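Local coordinates for protein oxidoreductase, zinc-binding dehydrogenase family (Myxococcus xanthus, PDB 5K1S) that acts as a zinc-binding, medium-chain type reductase involved in an alternative route of de novo isovaleryl coenzyme A biosynthesis, at residues A[69-72]-A[73-77]; A[151-154]-A[155-158]; A[246-250]-A[251-255]; A[289-293]-A[294-298]. All coordinates share one frame; numbering follows the deposited sequence.

Contact 1 (A[69-72]-A[73-77])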
loop_
_atom_site.group_PDB
_atom_site.type_symbol
_atom_site.label_atom_id
_atom_site.label_comp_id
_atom_site.label_asym_id
_atom_site.label_seq_id
_atom_site.Cartn_x
_atom_site.Cartn_y
_atom_site.Cartn_z
ATOM N N PRO A 69 -13.863 -3.115 22.357
ATOM C CA PRO A 69 -13.852 -2.362 23.623
ATOM C C PRO A 69 -15.053 -1.454 23.822
ATOM O O PRO A 69 -15.494 -1.275 24.965
ATOM C CB PRO A 69 -12.549 -1.552 23.538
ATOM C CG PRO A 69 -11.723 -2.237 22.506
ATOM C CD PRO A 69 -12.692 -2.797 21.522
ATOM N N ARG A 70 -15.599 -0.870 22.761
ATOM C CA ARG A 70 -16.645 0.131 22.909
ATOM C C ARG A 70 -18.043 -0.465 23.031
ATOM O O ARG A 70 -19.001 0.288 23.231
ATOM C CB ARG A 70 -16.597 1.115 21.736
ATOM C CG ARG A 70 -15.352 1.990 21.746
ATOM C CD ARG A 70 -15.519 3.233 20.890
ATOM N NE ARG A 70 -15.632 2.911 19.471
ATOM C CZ ARG A 70 -14.602 2.768 18.643
ATOM N NH1 ARG A 70 -14.818 2.476 17.366
ATOM N NH2 ARG A 70 -13.357 2.910 19.084
ATOM N N THR A 71 -18.190 -1.782 22.926
ATOM C CA THR A 71 -19.481 -2.410 23.168
ATOM C C THR A 71 -19.724 -2.526 24.669
ATOM O O THR A 71 -18.791 -2.703 25.456
ATOM C CB THR A 71 -19.550 -3.792 22.517
ATOM O OG1 THR A 71 -19.048 -3.721 21.177
ATOM C CG2 THR A 71 -20.989 -4.298 22.484
ATOM N N SER A 72 -20.992 -2.421 25.062
ATOM C CA SER A 72 -21.358 -2.391 26.473
ATOM C C SER A 72 -22.674 -3.122 26.686
ATOM O O SER A 72 -23.674 -2.813 26.030
ATOM C CB SER A 72 -21.466 -0.947 26.971
ATOM O OG SER A 72 -21.713 -0.906 28.365
ATOM N N VAL A 73 -22.670 -4.080 27.611
ATOM C CA VAL A 73 -23.869 -4.849 27.931
ATOM C C VAL A 73 -24.805 -4.025 28.822
ATOM O O VAL A 73 -24.340 -3.252 29.661
ATOM C CB VAL A 73 -23.519 -6.187 28.617
ATOM C CG1 VAL A 73 -22.711 -7.071 27.683
ATOM C CG2 VAL A 73 -22.763 -5.950 29.924
ATOM N N PRO A 74 -26.129 -4.184 28.653
ATOM C CA PRO A 74 -26.802 -5.030 27.658
ATOM C C PRO A 74 -26.641 -4.476 26.246
ATOM O O PRO A 74 -26.576 -3.258 26.075
ATOM C CB PRO A 74 -28.265 -5.001 28.104
ATOM C CG PRO A 74 -28.408 -3.718 28.836
ATOM C CD PRO A 74 -27.093 -3.484 29.519
ATOM N N ALA A 75 -26.571 -5.357 25.251
ATOM C CA ALA A 75 -26.240 -4.948 23.895
ATOM C C ALA A 75 -27.058 -5.733 22.882
ATOM O O ALA A 75 -27.272 -6.939 23.039
ATOM C CB ALA A 75 -24.745 -5.142 23.609
ATOM N N ILE A 76 -27.510 -5.033 21.846
ATOM C CA ILE A 76 -28.129 -5.643 20.677
ATOM C C ILE A 76 -27.081 -5.629 19.573
ATOM O O ILE A 76 -26.683 -4.561 19.098
ATOM C CB ILE A 76 -29.402 -4.896 20.255
ATOM C CG1 ILE A 76 -30.452 -4.967 21.369
ATOM C CG2 ILE A 76 -29.958 -5.471 18.952
ATOM C CD1 ILE A 76 -31.652 -4.061 21.146
ATOM N N LEU A 77 -26.628 -6.807 19.166
ATOM C CA LEU A 77 -25.544 -6.917 18.204
ATOM C C LEU A 77 -26.085 -6.907 16.777
ATOM O O LEU A 77 -27.293 -6.978 16.539
ATOM C CB LEU A 77 -24.738 -8.193 18.457
ATOM C CG LEU A 77 -24.402 -8.514 19.916
ATOM C CD1 LEU A 77 -23.425 -9.682 19.986
ATOM C CD2 LEU A 77 -23.843 -7.302 20.654
#
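Thr71 and Ala75 meet methyl to methyl round a bend in the loop between helix 58-64 and strand 80-88. The apolar contact is small: Thr71 CG2 lies 4.0 Å from Ala75 CB. A chi1 of -46° sets the threonine's OG1 beside the backbone N and leaves CG2 anti to it, which sends the methyl along the chain to Ala75 and keeps OG1 on another side, where it is hydrogen-bonded to Asn63 of helix 58-64. One residue thus offers carbon to the bend and oxygen to the helix.

The backbone adds a second kind of contact. Ala75 CB also sits 3.5 Å from Ser72 O, and the bend that brings them together contains a cis peptide bond between Val73 and Pro74. No hydrogen bond joins 69-72 to 73-77.

Polar anchoring comes from outside. Arg70 forms a salt bridge with Glu133, while the backbones of Ala75, Ile76 and Leu77 are hydrogen-bonded to Leu23, Gly136 and Tyr138 respectively. With a single methyl pair and a cis-proline at the bend, the chemistry implies a loop shaped by its backbone and tied down by its surroundings, within the GroES-like catalytic half typical of this dehydrogenase family.

Contact 2 (A[151-154]-A[155-158])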
loop_
_atom_site.group_PDB
_atom_site.type_symbol
_atom_site.label_atom_id
_atom_site.label_comp_id
_atom_site.label_asym_id
_atom_site.label_seq_id
_atom_site.Cartn_x
_atom_site.Cartn_y
_atom_site.Cartn_z
ATOM N N ARG A 151 -29.554 1.953 -0.023
ATOM C CA ARG A 151 -30.882 1.759 -0.592
ATOM C C ARG A 151 -30.987 0.387 -1.243
ATOM O O ARG A 151 -30.162 0.027 -2.090
ATOM C CB ARG A 151 -31.196 2.856 -1.607
ATOM C CG ARG A 151 -31.197 4.237 -0.988
ATOM C CD ARG A 151 -31.771 5.284 -1.913
ATOM N NE ARG A 151 -31.999 6.542 -1.206
ATOM C CZ ARG A 151 -33.083 6.813 -0.487
ATOM N NH1 ARG A 151 -34.057 5.918 -0.371
ATOM N NH2 ARG A 151 -33.196 7.985 0.122
ATOM N N VAL A 152 -32.008 -0.368 -0.851
ATOM C CA VAL A 152 -32.218 -1.725 -1.343
ATOM C C VAL A 152 -33.190 -1.653 -2.519
ATOM O O VAL A 152 -34.334 -1.212 -2.330
ATOM C CB VAL A 152 -32.768 -2.638 -0.241
ATOM C CG1 VAL A 152 -32.966 -4.056 -0.768
ATOM C CG2 VAL A 152 -31.835 -2.633 0.963
ATOM N N PRO A 153 -32.793 -2.064 -3.724
ATOM C CA PRO A 153 -33.752 -2.091 -4.833
ATOM C C PRO A 153 -34.950 -2.966 -4.498
ATOM O O PRO A 153 -34.836 -3.974 -3.797
ATOM C CB PRO A 153 -32.941 -2.672 -5.997
ATOM C CG PRO A 153 -31.518 -2.410 -5.642
ATOM C CD PRO A 153 -31.449 -2.492 -4.149
ATOM N N ALA A 154 -36.116 -2.562 -5.005
ATOM C CA ALA A 154 -37.335 -3.319 -4.745
ATOM C C ALA A 154 -37.239 -4.748 -5.256
ATOM O O ALA A 154 -37.962 -5.621 -4.763
ATOM C CB ALA A 154 -38.532 -2.617 -5.384
ATOM N N SER A 155 -36.362 -5.008 -6.222
ATOM C CA SER A 155 -36.216 -6.335 -6.804
ATOM C C SER A 155 -35.346 -7.263 -5.968
ATOM O O SER A 155 -35.169 -8.424 -6.353
ATOM C CB SER A 155 -35.626 -6.219 -8.212
ATOM O OG SER A 155 -35.472 -7.494 -8.813
ATOM N N LEU A 156 -34.809 -6.793 -4.842
ATOM C CA LEU A 156 -33.850 -7.565 -4.063
ATOM C C LEU A 156 -34.503 -8.060 -2.782
ATOM O O LEU A 156 -34.931 -7.232 -1.964
ATOM C CB LEU A 156 -32.623 -6.713 -3.742
ATOM C CG LEU A 156 -31.425 -7.419 -3.106
ATOM C CD1 LEU A 156 -30.872 -8.502 -4.015
ATOM C CD2 LEU A 156 -30.340 -6.407 -2.781
ATOM N N PRO A 157 -34.606 -9.368 -2.549
ATOM C CA PRO A 157 -35.191 -9.845 -1.291
ATOM C C PRO A 157 -34.339 -9.461 -0.091
ATOM O O PRO A 157 -33.148 -9.160 -0.201
ATOM C CB PRO A 157 -35.244 -11.366 -1.472
ATOM C CG PRO A 157 -34.223 -11.663 -2.509
ATOM C CD PRO A 157 -34.225 -10.485 -3.431
ATOM N N TRP A 158 -34.979 -9.486 1.081
ATOM C CA TRP A 158 -34.322 -9.022 2.299
ATOM C C TRP A 158 -33.112 -9.883 2.643
ATOM O O TRP A 158 -32.041 -9.361 2.973
ATOM C CB TRP A 158 -35.319 -9.016 3.460
ATOM C CG TRP A 158 -36.450 -8.051 3.281
ATOM C CD1 TRP A 158 -37.770 -8.356 3.108
ATOM C CD2 TRP A 158 -36.362 -6.622 3.252
ATOM N NE1 TRP A 158 -38.508 -7.206 2.979
ATOM C CE2 TRP A 158 -37.668 -6.127 3.061
ATOM C CE3 TRP A 158 -35.306 -5.713 3.370
ATOM C CZ2 TRP A 158 -37.947 -4.765 2.986
ATOM C CZ3 TRP A 158 -35.584 -4.360 3.295
ATOM C CH2 TRP A 158 -36.894 -3.900 3.104
#
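Val152, Pro153 and Leu156 make a local turn contact at the exit of strand 149-151, where the chain reverses before entering helix 158-161. The reversal is a type I beta turn from Pro153 to Leu156, with Ala154 and Ser155 at its two central positions. Its closing hydrogen bond runs from Leu156 N to Pro153 O over 3.0 Å, with an N-H...O angle of 158°.

Next to the turn the apolar side chains of the two limbs come together. Val152 points CG1 across the turn, opposite its own backbone N (chi1 -179°), and this methyl rests 4.0 Å from Leu156 CB and 4.1 Å from Leu156 CD2. The two side chains cross at about a right angle, so a branch of the valine lies against the flank of the leucine. The same CD2 also approaches the proline ring, 4.3 Å from Pro153 CD.

The surroundings complete a small hydrophobic cluster. Leu318, Thr321 and Ala322 of helix 311-323 pack on these residues, as does Ala161 of helix 158-161. Directly after the turn Pro157 takes the N-cap position, and Trp158, the first residue of helix 158-161, stacks on His52 and makes a cation-pi contact with Arg100. The whole is a strand-to-helix connection through a type I turn, its apolar flank packed against neighbouring helices.

Contact 3 (A[246-250]-A[251-255])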
loop_
_atom_site.group_PDB
_atom_site.type_symbol
_atom_site.label_atom_id
_atom_site.label_comp_id
_atom_site.label_asym_id
_atom_site.label_seq_id
_atom_site.Cartn_x
_atom_site.Cartn_y
_atom_site.Cartn_z
ATOM N N LYS A 246 3.097 -19.656 -13.882
ATOM C CA LYS A 246 2.890 -20.629 -14.948
ATOM C C LYS A 246 1.605 -20.348 -15.716
ATOM O O LYS A 246 1.593 -20.400 -16.951
ATOM C CB LYS A 246 2.861 -22.043 -14.366
ATOM C CG LYS A 246 4.160 -22.808 -14.538
ATOM C CD LYS A 246 4.195 -24.053 -13.668
ATOM C CE LYS A 246 5.424 -24.896 -13.959
ATOM N NZ LYS A 246 5.635 -25.952 -12.932
ATOM N N ARG A 247 0.516 -20.045 -15.007
ATOM C CA ARG A 247 -0.759 -19.761 -15.651
ATOM C C ARG A 247 -0.823 -18.368 -16.262
ATOM O O ARG A 247 -1.782 -18.073 -16.983
ATOM C CB ARG A 247 -1.901 -19.930 -14.646
ATOM C CG ARG A 247 -2.203 -21.378 -14.294
ATOM C CD ARG A 247 -3.334 -21.486 -13.286
ATOM N NE ARG A 247 -3.800 -22.862 -13.129
ATOM C CZ ARG A 247 -3.199 -23.780 -12.379
ATOM N NH1 ARG A 247 -2.092 -23.484 -11.710
ATOM N NH2 ARG A 247 -3.702 -25.005 -12.302
ATOM N N THR A 248 0.163 -17.509 -15.996
ATOM C CA THR A 248 0.205 -16.161 -16.550
ATOM C C THR A 248 1.345 -15.986 -17.549
ATOM O O THR A 248 1.765 -14.855 -17.815
ATOM C CB THR A 248 0.331 -15.127 -15.430
ATOM O OG1 THR A 248 1.541 -15.356 -14.696
ATOM C CG2 THR A 248 -0.860 -15.213 -14.483
ATOM N N GLN A 249 1.850 -17.084 -18.110
ATOM C CA GLN A 249 2.947 -17.034 -19.076
ATOM C C GLN A 249 4.182 -16.370 -18.468
ATOM O O GLN A 249 4.920 -15.651 -19.144
ATOM C CB GLN A 249 2.523 -16.316 -20.359
ATOM C CG GLN A 249 1.256 -16.872 -20.998
ATOM C CD GLN A 249 -0.009 -16.250 -20.435
ATOM O OE1 GLN A 249 -0.053 -15.053 -20.149
ATOM N NE2 GLN A 249 -1.046 -17.064 -20.269
ATOM N N GLY A 250 4.406 -16.613 -17.177
ATOM C CA GLY A 250 5.559 -16.062 -16.493
ATOM C C GLY A 250 5.541 -14.564 -16.305
ATOM O O GLY A 250 6.552 -13.998 -15.878
ATOM N N ALA A 251 4.425 -13.900 -16.602
ATOM C CA ALA A 251 4.351 -12.449 -16.495
ATOM C C ALA A 251 3.951 -11.976 -15.105
ATOM O O ALA A 251 4.380 -10.895 -14.683
ATOM C CB ALA A 251 3.357 -11.895 -17.520
ATOM N N GLY A 252 3.152 -12.755 -14.386
ATOM C CA GLY A 252 2.605 -12.315 -13.119
ATOM C C GLY A 252 1.226 -11.713 -13.289
ATOM O O GLY A 252 0.620 -11.742 -14.365
ATOM N N VAL A 253 0.722 -11.149 -12.195
ATOM C CA VAL A 253 -0.594 -10.527 -12.183
ATOM C C VAL A 253 -0.432 -9.021 -12.027
ATOM O O VAL A 253 0.572 -8.521 -11.509
ATOM C CB VAL A 253 -1.500 -11.098 -11.072
ATOM C CG1 VAL A 253 -1.794 -12.568 -11.332
ATOM C CG2 VAL A 253 -0.863 -10.907 -9.704
ATOM N N ASP A 254 -1.446 -8.289 -12.492
ATOM C CA ASP A 254 -1.433 -6.835 -12.384
ATOM C C ASP A 254 -1.850 -6.376 -10.992
ATOM O O ASP A 254 -1.261 -5.440 -10.442
ATOM C CB ASP A 254 -2.354 -6.224 -13.441
ATOM C CG ASP A 254 -1.940 -6.583 -14.854
ATOM O OD1 ASP A 254 -2.405 -7.624 -15.364
ATOM O OD2 ASP A 254 -1.150 -5.824 -15.454
ATOM N N VAL A 255 -2.860 -7.023 -10.413
ATOM C CA VAL A 255 -3.375 -6.664 -9.099
ATOM C C VAL A 255 -3.726 -7.943 -8.353
ATOM O O VAL A 255 -4.054 -8.967 -8.959
ATOM C CB VAL A 255 -4.604 -5.728 -9.204
ATOM C CG1 VAL A 255 -5.690 -6.366 -10.055
ATOM C CG2 VAL A 255 -5.144 -5.368 -7.824
#
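Thr248 grips Ala251 and Gly252 through a type I' beta turn, the tight corner that carries the chain from helix 240-247 to strand 253-258 in the Rossmann-type half of the protein. In the first shell, Ala251 N donates to Thr248 O across 3.1 Å and closes the turn. A second bond, also 3.1 Å long, brings Gly252 N to Thr248 OG1, while Thr248 CG2 lies 4.2 Å from Val253 CG1.

The side-chain torsion accounts for the second bond. With chi1 at 60°, OG1 lies between the threonine's backbone N and its carbonyl carbon, facing Gly252; the same hydroxyl is hydrogen-bonded to Val244 O in the last turn of the helix. Gln249 and Gly250, both left-handed with positive phi, bring Ala251 N back to Thr248 O.

With a valine at Thr248, Gly252 N and Val244 O would probably both lose their hydroxyl partner, and the helix end would be less firmly joined to the turn.

Farther out, Ile212 of strand 210-215 packs on Thr248, and Val253 meets Thr186 and Leu188 of strand 186-190. At the turn itself, Thr248 CB lies 3.6 Å from Gly252 O.

Contact 4 (A[289-293]-A[294-298])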
loop_
_atom_site.group_PDB
_atom_site.type_symbol
_atom_site.label_atom_id
_atom_site.label_comp_id
_atom_site.label_asym_id
_atom_site.label_seq_id
_atom_site.Cartn_x
_atom_site.Cartn_y
_atom_site.Cartn_z
ATOM N N VAL A 289 3.918 -10.656 9.264
ATOM C CA VAL A 289 4.525 -10.961 7.974
ATOM C C VAL A 289 5.986 -10.544 8.012
ATOM O O VAL A 289 6.340 -9.529 8.622
ATOM C CB VAL A 289 3.787 -10.250 6.819
ATOM C CG1 VAL A 289 4.592 -10.320 5.522
ATOM C CG2 VAL A 289 2.414 -10.867 6.618
ATOM N N GLN A 290 6.831 -11.335 7.356
ATOM C CA GLN A 290 8.226 -10.973 7.115
ATOM C C GLN A 290 8.303 -10.464 5.680
ATOM O O GLN A 290 8.509 -11.228 4.736
ATOM C CB GLN A 290 9.153 -12.159 7.358
ATOM C CG GLN A 290 9.397 -12.453 8.827
ATOM C CD GLN A 290 10.076 -11.300 9.546
ATOM O OE1 GLN A 290 11.232 -10.974 9.269
ATOM N NE2 GLN A 290 9.355 -10.668 10.466
ATOM N N LEU A 291 8.122 -9.156 5.522
ATOM C CA LEU A 291 8.123 -8.537 4.205
ATOM C C LEU A 291 9.552 -8.354 3.711
ATOM O O LEU A 291 10.396 -7.795 4.418
ATOM C CB LEU A 291 7.404 -7.191 4.254
ATOM C CG LEU A 291 7.385 -6.386 2.953
ATOM C CD1 LEU A 291 6.647 -7.140 1.856
ATOM C CD2 LEU A 291 6.754 -5.027 3.186
ATOM N N ASN A 292 9.818 -8.822 2.495
ATOM C CA ASN A 292 11.133 -8.668 1.888
ATOM C C ASN A 292 11.159 -7.379 1.073
ATOM O O ASN A 292 10.396 -7.258 0.105
ATOM C CB ASN A 292 11.459 -9.868 1.012
ATOM C CG ASN A 292 11.995 -9.481 -0.349
ATOM O OD1 ASN A 292 11.233 -9.303 -1.296
ATOM N ND2 ASN A 292 13.314 -9.367 -0.458
ATOM N N PRO A 293 11.984 -6.389 1.431
ATOM C CA PRO A 293 11.941 -5.115 0.695
ATOM C C PRO A 293 12.363 -5.233 -0.757
ATOM O O PRO A 293 11.818 -4.522 -1.610
ATOM C CB PRO A 293 12.910 -4.220 1.484
ATOM C CG PRO A 293 13.069 -4.875 2.810
ATOM C CD PRO A 293 12.922 -6.335 2.564
ATOM N N GLY A 294 13.324 -6.107 -1.063
ATOM C CA GLY A 294 13.873 -6.153 -2.409
ATOM C C GLY A 294 12.817 -6.376 -3.473
ATOM O O GLY A 294 12.865 -5.765 -4.544
ATOM N N LEU A 295 11.850 -7.253 -3.198
ATOM C CA LEU A 295 10.821 -7.539 -4.191
ATOM C C LEU A 295 9.882 -6.355 -4.382
ATOM O O LEU A 295 9.412 -6.115 -5.499
ATOM C CB LEU A 295 10.035 -8.785 -3.784
ATOM C CG LEU A 295 8.931 -9.248 -4.736
ATOM C CD1 LEU A 295 9.470 -9.482 -6.139
ATOM C CD2 LEU A 295 8.288 -10.512 -4.194
ATOM N N VAL A 296 9.601 -5.607 -3.314
ATOM C CA VAL A 296 8.740 -4.435 -3.435
ATOM C C VAL A 296 9.462 -3.323 -4.183
ATOM O O VAL A 296 8.849 -2.572 -4.952
ATOM C CB VAL A 296 8.277 -3.968 -2.043
ATOM C CG1 VAL A 296 7.371 -2.740 -2.159
ATOM C CG2 VAL A 296 7.560 -5.095 -1.313
ATOM N N ILE A 297 10.771 -3.196 -3.971
ATOM C CA ILE A 297 11.536 -2.125 -4.602
ATOM C C ILE A 297 11.791 -2.439 -6.070
ATOM O O ILE A 297 11.322 -1.726 -6.964
ATOM C CB ILE A 297 12.856 -1.890 -3.844
ATOM C CG1 ILE A 297 12.567 -1.458 -2.401
ATOM C CG2 ILE A 297 13.703 -0.834 -4.559
ATOM C CD1 ILE A 297 13.800 -1.348 -1.524
ATOM N N VAL A 298 12.537 -3.516 -6.335
ATOM C CA VAL A 298 12.968 -3.829 -7.696
ATOM C C VAL A 298 11.791 -3.855 -8.658
ATOM O O VAL A 298 11.935 -3.510 -9.838
ATOM C CB VAL A 298 13.733 -5.169 -7.714
ATOM C CG1 VAL A 298 14.131 -5.548 -9.140
ATOM C CG2 VAL A 298 14.967 -5.092 -6.823
#
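Ile297 folds back toward Pro293 in the first turn of helix 293-298. Its CB lies 3.6 Å from Pro293 O. From there a chi1 of -62° puts CG1 beside the isoleucine's backbone N, anti to its carbonyl carbon, and CG1 comes 3.3 Å from that same Pro293 O. The terminal CD1 is 3.7 Å from Pro293 O and 4.3 Å from Pro293 CB, at the rim of the proline ring. The side chain thus lies beside an oxygen already engaged by its backbone: Ile297 N donates to Pro293 O at 2.9 Å.

One residue earlier, Asn292 occupies the N-cap. Its OD1 accepts from Leu295 N at 2.9 Å, although the exact place of OD1 is uncertain in this model. Putting a leucine at Asn292 would probably leave Leu295 N without its capping acceptor and the start of the helix less well defined. Beside the cap, Leu291 CD1 touches Val296 CG2 at 3.9 Å, the two side chains crossing at about a right angle, which joins strand to helix.

Around this corner, Leu269 of helix 262-270 packs on both Leu291 and Leu295. Val289, Gln290 and Leu291 pair antiparallel with a strand of the second subunit, so the sheet continues across the interface, where Ala306 of that subunit meets Ile297 and its Gly287 meets Pro293.

All four contacts are local corners, yet their settings differ. Contact 4 is the buried one, packed on helix 262-270 and on the second subunit; contacts 1, 2 and 3 are only partly buried and touch no other chain. Contacts 2 and 4 both lead from a strand into a helix, by a turn and by a side-chain cap respectively, whereas contact 3 runs from helix to strand and contact 1 stays within a loop. Contacts 3 and 4 share the Rossmann-type half, centres about 18 Å apart, while the centres of contacts 1 and 3 lie about 46 Å apart across the chain's centre. Hydrogen bonds internal to the corner appear in contacts 2, 3 and 4; contact 1 has none.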